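Local atomic coordinates of clavulanic acid biosynthesis oligopeptide binding protein 2 (Streptomyces clavuligerus, PDB entry 2WOL), a protein that probably binds oligopeptides as an extracellular solute-binding protein and belongs to the biosynthetic pathway of the beta-lactamase inhibitor clavulanic acid. Residues Arg178-Asp182 against Glu496-Thr500; Leu467-Arg471 against Val490-Asp495. All coordinates share one frame; numbering follows the deposited sequence.

Interaction 1. Residues Arg178-Asp182 against Glu496-Thr500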
loop_
_atom_site.group_PDB
_atom_site.type_symbol
_atom_site.label_atom_id
_atom_site.label_comp_id
_atom_site.label_asym_id
_atom_site.label_seq_id
_atom_site.Cartn_x
_atom_site.Cartn_y
_atom_site.Cartn_z
ATOM N N ARG A 178 23.226 2.125 4.631
ATOM C CA ARG A 178 22.986 1.097 5.641
ATOM C C ARG A 178 22.483 -0.160 4.932
ATOM O O ARG A 178 22.006 -0.070 3.802
ATOM C CB ARG A 178 21.952 1.585 6.667
ATOM C CG ARG A 178 20.563 1.866 6.083
ATOM C CD ARG A 178 19.801 2.915 6.881
ATOM N NE ARG A 178 20.456 4.223 6.821
ATOM C CZ ARG A 178 19.879 5.380 7.136
ATOM N NH1 ARG A 178 18.613 5.420 7.532
ATOM N NH2 ARG A 178 20.575 6.506 7.049
ATOM N N PRO A 179 22.600 -1.338 5.577
ATOM C CA PRO A 179 22.036 -2.538 4.961
ATOM C C PRO A 179 20.525 -2.404 4.765
ATOM O O PRO A 179 19.834 -1.858 5.627
ATOM C CB PRO A 179 22.346 -3.637 5.983
ATOM C CG PRO A 179 23.499 -3.115 6.763
ATOM C CD PRO A 179 23.255 -1.643 6.861
ATOM N N PHE A 180 20.030 -2.882 3.628
ATOM C CA PHE A 180 18.599 -2.852 3.355
ATOM C C PHE A 180 18.165 -4.090 2.578
ATOM O O PHE A 180 18.298 -4.151 1.354
ATOM C CB PHE A 180 18.191 -1.564 2.625
ATOM C CG PHE A 180 16.710 -1.316 2.641
ATOM C CD1 PHE A 180 16.097 -0.809 3.781
ATOM C CD2 PHE A 180 15.924 -1.610 1.532
ATOM C CE1 PHE A 180 14.729 -0.594 3.821
ATOM C CE2 PHE A 180 14.555 -1.395 1.561
ATOM C CZ PHE A 180 13.956 -0.888 2.710
ATOM N N SER A 181 17.625 -5.063 3.310
ATOM C CA SER A 181 17.252 -6.367 2.762
ATOM C C SER A 181 16.242 -6.282 1.611
ATOM O O SER A 181 16.230 -7.138 0.727
ATOM C CB SER A 181 16.693 -7.273 3.870
ATOM O OG SER A 181 15.568 -6.682 4.503
ATOM N N ASP A 182 15.413 -5.240 1.625
ATOM C CA ASP A 182 14.254 -5.160 0.731
ATOM C C ASP A 182 14.454 -4.283 -0.511
ATOM O O ASP A 182 13.480 -3.798 -1.094
ATOM C CB ASP A 182 13.018 -4.700 1.520
ATOM C CG ASP A 182 12.639 -5.662 2.642
ATOM O OD1 ASP A 182 13.185 -6.790 2.699
ATOM O OD2 ASP A 182 11.785 -5.283 3.467
ATOM N N GLU A 496 18.648 -5.172 12.717
ATOM C CA GLU A 496 19.176 -6.528 12.551
ATOM C C GLU A 496 18.535 -7.273 11.376
ATOM O O GLU A 496 19.236 -7.929 10.603
ATOM C CB GLU A 496 19.062 -7.347 13.839
ATOM C CG GLU A 496 19.874 -8.638 13.791
ATOM C CD GLU A 496 19.883 -9.409 15.097
ATOM O OE1 GLU A 496 19.499 -8.847 16.146
ATOM O OE2 GLU A 496 20.286 -10.593 15.062
ATOM N N THR A 497 17.213 -7.161 11.231
ATOM C CA THR A 497 16.519 -7.815 10.114
ATOM C C THR A 497 17.086 -7.371 8.766
ATOM O O THR A 497 17.228 -8.181 7.851
ATOM C CB THR A 497 14.984 -7.564 10.114
ATOM O OG1 THR A 497 14.702 -6.204 9.757
ATOM C CG2 THR A 497 14.354 -7.886 11.463
ATOM N N LEU A 498 17.431 -6.087 8.669
ATOM C CA LEU A 498 17.860 -5.483 7.407
ATOM C C LEU A 498 19.185 -6.020 6.858
ATOM O O LEU A 498 19.427 -5.936 5.651
ATOM C CB LEU A 498 17.890 -3.956 7.517
ATOM C CG LEU A 498 16.516 -3.284 7.637
ATOM C CD1 LEU A 498 16.662 -1.803 7.942
ATOM C CD2 LEU A 498 15.666 -3.501 6.385
ATOM N N HIS A 499 20.024 -6.575 7.733
ATOM C CA HIS A 499 21.273 -7.218 7.299
ATOM C C HIS A 499 21.266 -8.742 7.444
ATOM O O HIS A 499 22.266 -9.400 7.141
ATOM C CB HIS A 499 22.493 -6.615 8.010
ATOM C CG HIS A 499 22.594 -6.972 9.461
ATOM N ND1 HIS A 499 22.450 -6.041 10.466
ATOM C CD2 HIS A 499 22.838 -8.154 10.076
ATOM C CE1 HIS A 499 22.596 -6.634 11.637
ATOM N NE2 HIS A 499 22.828 -7.918 11.428
ATOM N N THR A 500 20.151 -9.299 7.912
ATOM C CA THR A 500 20.023 -10.747 8.066
ATOM C C THR A 500 19.671 -11.368 6.716
ATOM O O THR A 500 18.618 -11.077 6.143
ATOM C CB THR A 500 18.982 -11.125 9.157
ATOM O OG1 THR A 500 19.380 -10.558 10.411
ATOM C CG2 THR A 500 18.870 -12.637 9.316
HETATM O O HOH W 1 13.758 -6.680 7.105
#
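Ser181 OG works in two directions beside Leu498: it gives its proton to Asp182 OD1 at 3.0 Å, meeting that oxygen well above the carboxylate plane, and accepts one from a water 3.2 Å away. The same water donates to Thr497 OG1 at 2.9 Å, a hydroxyl that is also hydrogen-bonded to Ile494 O one turn earlier in the helix, so the small hydroxyls join loop and helix through solvent. With OG set between the backbone N and the carbonyl carbon (chi1 58°), it also rests against the methyl Leu498 CD2. Here the loop following strand 171-175, the link from an antiparallel sheet to helix 183-186, lies against the C-terminal part of helix 488-499 in a family 5 solute-binding protein. Leu498 lies along the loop: CD2 meets Phe180 CD1 obliquely at 3.8 Å, while its CB lies 3.4 Å from Pro179 O. Tyr461 of helix 460-468 meets the Phe180 ring edge-to-face and also touches Leu498. Towards the surface, the compact Pro179 ring lies alongside His499, CB to CB 3.6 Å. Glu496 O accepts from His499 N and, at 2.6 Å, from Thr500 OG1, on opposite faces of its carbonyl plane.

Interaction 2. Residues Leu467-Arg471 against Val490-Asp495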
loop_
_atom_site.group_PDB
_atom_site.type_symbol
_atom_site.label_atom_id
_atom_site.label_comp_id
_atom_site.label_asym_id
_atom_site.label_seq_id
_atom_site.Cartn_x
_atom_site.Cartn_y
_atom_site.Cartn_z
ATOM N N LEU A 467 5.116 2.197 11.128
ATOM C CA LEU A 467 4.186 2.240 12.253
ATOM C C LEU A 467 4.857 2.341 13.619
ATOM O O LEU A 467 4.253 2.874 14.551
ATOM C CB LEU A 467 3.277 1.006 12.248
ATOM C CG LEU A 467 2.340 0.777 11.062
ATOM C CD1 LEU A 467 1.497 -0.467 11.324
ATOM C CD2 LEU A 467 1.440 1.994 10.794
ATOM N N VAL A 468 6.081 1.823 13.748
ATOM C CA VAL A 468 6.685 1.644 15.081
ATOM C C VAL A 468 8.153 2.052 15.225
ATOM O O VAL A 468 8.658 2.152 16.348
ATOM C CB VAL A 468 6.535 0.179 15.593
ATOM C CG1 VAL A 468 5.059 -0.248 15.615
ATOM C CG2 VAL A 468 7.385 -0.798 14.770
ATOM N N ASP A 469 8.837 2.259 14.101
ATOM C CA ASP A 469 10.265 2.578 14.118
ATOM C C ASP A 469 10.451 4.040 14.515
ATOM O O ASP A 469 9.901 4.935 13.879
ATOM C CB ASP A 469 10.883 2.278 12.742
ATOM C CG ASP A 469 12.398 2.404 12.723
ATOM O OD1 ASP A 469 12.943 3.386 13.275
ATOM O OD2 ASP A 469 13.039 1.522 12.120
ATOM N N GLY A 470 11.227 4.265 15.574
ATOM C CA GLY A 470 11.473 5.610 16.102
ATOM C C GLY A 470 12.081 6.573 15.099
ATOM O O GLY A 470 11.830 7.779 15.157
ATOM N N ARG A 471 12.882 6.037 14.181
ATOM C CA ARG A 471 13.515 6.835 13.130
ATOM C C ARG A 471 12.515 7.255 12.046
ATOM O O ARG A 471 12.837 8.083 11.191
ATOM C CB ARG A 471 14.681 6.059 12.499
ATOM C CG ARG A 471 15.940 5.921 13.369
ATOM C CD ARG A 471 15.886 4.751 14.364
ATOM N NE ARG A 471 15.495 3.478 13.752
ATOM C CZ ARG A 471 16.337 2.524 13.356
ATOM N NH1 ARG A 471 17.653 2.668 13.496
ATOM N NH2 ARG A 471 15.858 1.410 12.821
ATOM N N VAL A 490 13.427 -2.099 19.879
ATOM C CA VAL A 490 12.655 -2.291 18.646
ATOM C C VAL A 490 13.468 -1.825 17.435
ATOM O O VAL A 490 13.598 -2.554 16.451
ATOM C CB VAL A 490 11.278 -1.568 18.693
ATOM C CG1 VAL A 490 10.638 -1.503 17.301
ATOM C CG2 VAL A 490 10.343 -2.263 19.669
ATOM N N ASN A 491 14.031 -0.620 17.522
ATOM C CA ASN A 491 14.852 -0.077 16.438
ATOM C C ASN A 491 16.041 -0.980 16.093
ATOM O O ASN A 491 16.319 -1.229 14.913
ATOM C CB ASN A 491 15.333 1.341 16.771
ATOM C CG ASN A 491 14.188 2.322 16.996
ATOM O OD1 ASN A 491 13.035 2.048 16.663
ATOM N ND2 ASN A 491 14.511 3.478 17.566
ATOM N N ALA A 492 16.718 -1.481 17.128
ATOM C CA ALA A 492 17.863 -2.373 16.952
ATOM C C ALA A 492 17.468 -3.682 16.274
ATOM O O ALA A 492 18.175 -4.153 15.382
ATOM C CB ALA A 492 18.546 -2.644 18.286
ATOM N N LEU A 493 16.341 -4.261 16.691
ATOM C CA LEU A 493 15.836 -5.481 16.066
ATOM C C LEU A 493 15.524 -5.264 14.588
ATOM O O LEU A 493 15.866 -6.099 13.749
ATOM C CB LEU A 493 14.601 -6.014 16.798
ATOM C CG LEU A 493 14.804 -6.742 18.132
ATOM C CD1 LEU A 493 13.469 -6.965 18.810
ATOM C CD2 LEU A 493 15.530 -8.073 17.952
ATOM N N ILE A 494 14.878 -4.139 14.280
ATOM C CA ILE A 494 14.593 -3.765 12.895
ATOM C C ILE A 494 15.898 -3.669 12.095
ATOM O O ILE A 494 16.011 -4.244 11.008
ATOM C CB ILE A 494 13.763 -2.451 12.806
ATOM C CG1 ILE A 494 12.345 -2.685 13.350
ATOM C CG2 ILE A 494 13.722 -1.919 11.362
ATOM C CD1 ILE A 494 11.480 -1.440 13.427
ATOM N N ASP A 495 16.889 -2.971 12.649
ATOM C CA ASP A 495 18.201 -2.877 12.010
ATOM C C ASP A 495 18.792 -4.262 11.752
ATOM O O ASP A 495 19.353 -4.512 10.683
ATOM C CB ASP A 495 19.159 -2.026 12.853
ATOM C CG ASP A 495 18.846 -0.536 12.780
ATOM O OD1 ASP A 495 18.053 -0.120 11.905
ATOM O OD2 ASP A 495 19.407 0.225 13.600
HETATM O O HOH W 2 10.635 1.915 18.185
#
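Val468, on helix 460-468, turns its CG2 methyl across Val490 CG1 at 4.2 Å, two branched apolar side chains crossing at nearly a right angle; a water lies near both Val468 O and Asn491 OD1. Asp469 CG stands anti to the backbone N (chi1 -172°), which carries OD2 over the Ile494 methyls, 3.6 Å from CG2, and turns OD1 back to accept a hydrogen bond from the backbone N of Arg471. Gly470 N donates a nearly straight hydrogen bond (3.1 Å) to Asn491 OD1, coming in tilted from the amide plane, and the absence of a side chain suits the close approach of that amide, whose ND2 is held by Asp486. Arg471 then folds back over Asn491, its chain bent at chi2 and chi3. The guanidinium stacks almost parallel on the amide, Asn491 CB 3.6 Å above the guanidinium centre. Around the guanidinium edge, NE reaches Asp469 OD1 (2.6 Å) and NH2 reaches OD2 (2.9 Å), side-on. NH1 and NH2 grip Asp495 end-on, NH2 to OD1 at 2.8 Å and NH1 to OD2 at 3.0 Å. Asp469 meets the guanidinium in its plane, while the Asp495 carboxylate is turned 48° from it; the arginine's positive charge probably eases the closeness of the two acids. The arrangement is an Asx turn at Asp469-Arg471, built into an Asp-Arg-Asp salt-bridge network that fastens it to helix 488-499.

How the interactions relate
Both interactions draw on helix 488-499: residues 490-495 serve interaction 2 and the adjoining 496-500 serve interaction 1, with centres about 12 Å apart. Interaction 2 is local in sequence, nested within the long run of chain whose ends interaction 1 brings together, and mostly buried, though its arginine is exposed. Interaction 1 joins parts of the chain more than 300 residues apart and is only partly buried. Their chemistry differs accordingly. In interaction 2 charged groups and direct hydrogen bonds sit beside valine and isoleucine packing, whereas the distant loop relies on leucine, proline and phenylalanine packing with a water bridge. Helix 460-468 contributes to both places, through Val468 in one and through Tyr461 beside the other.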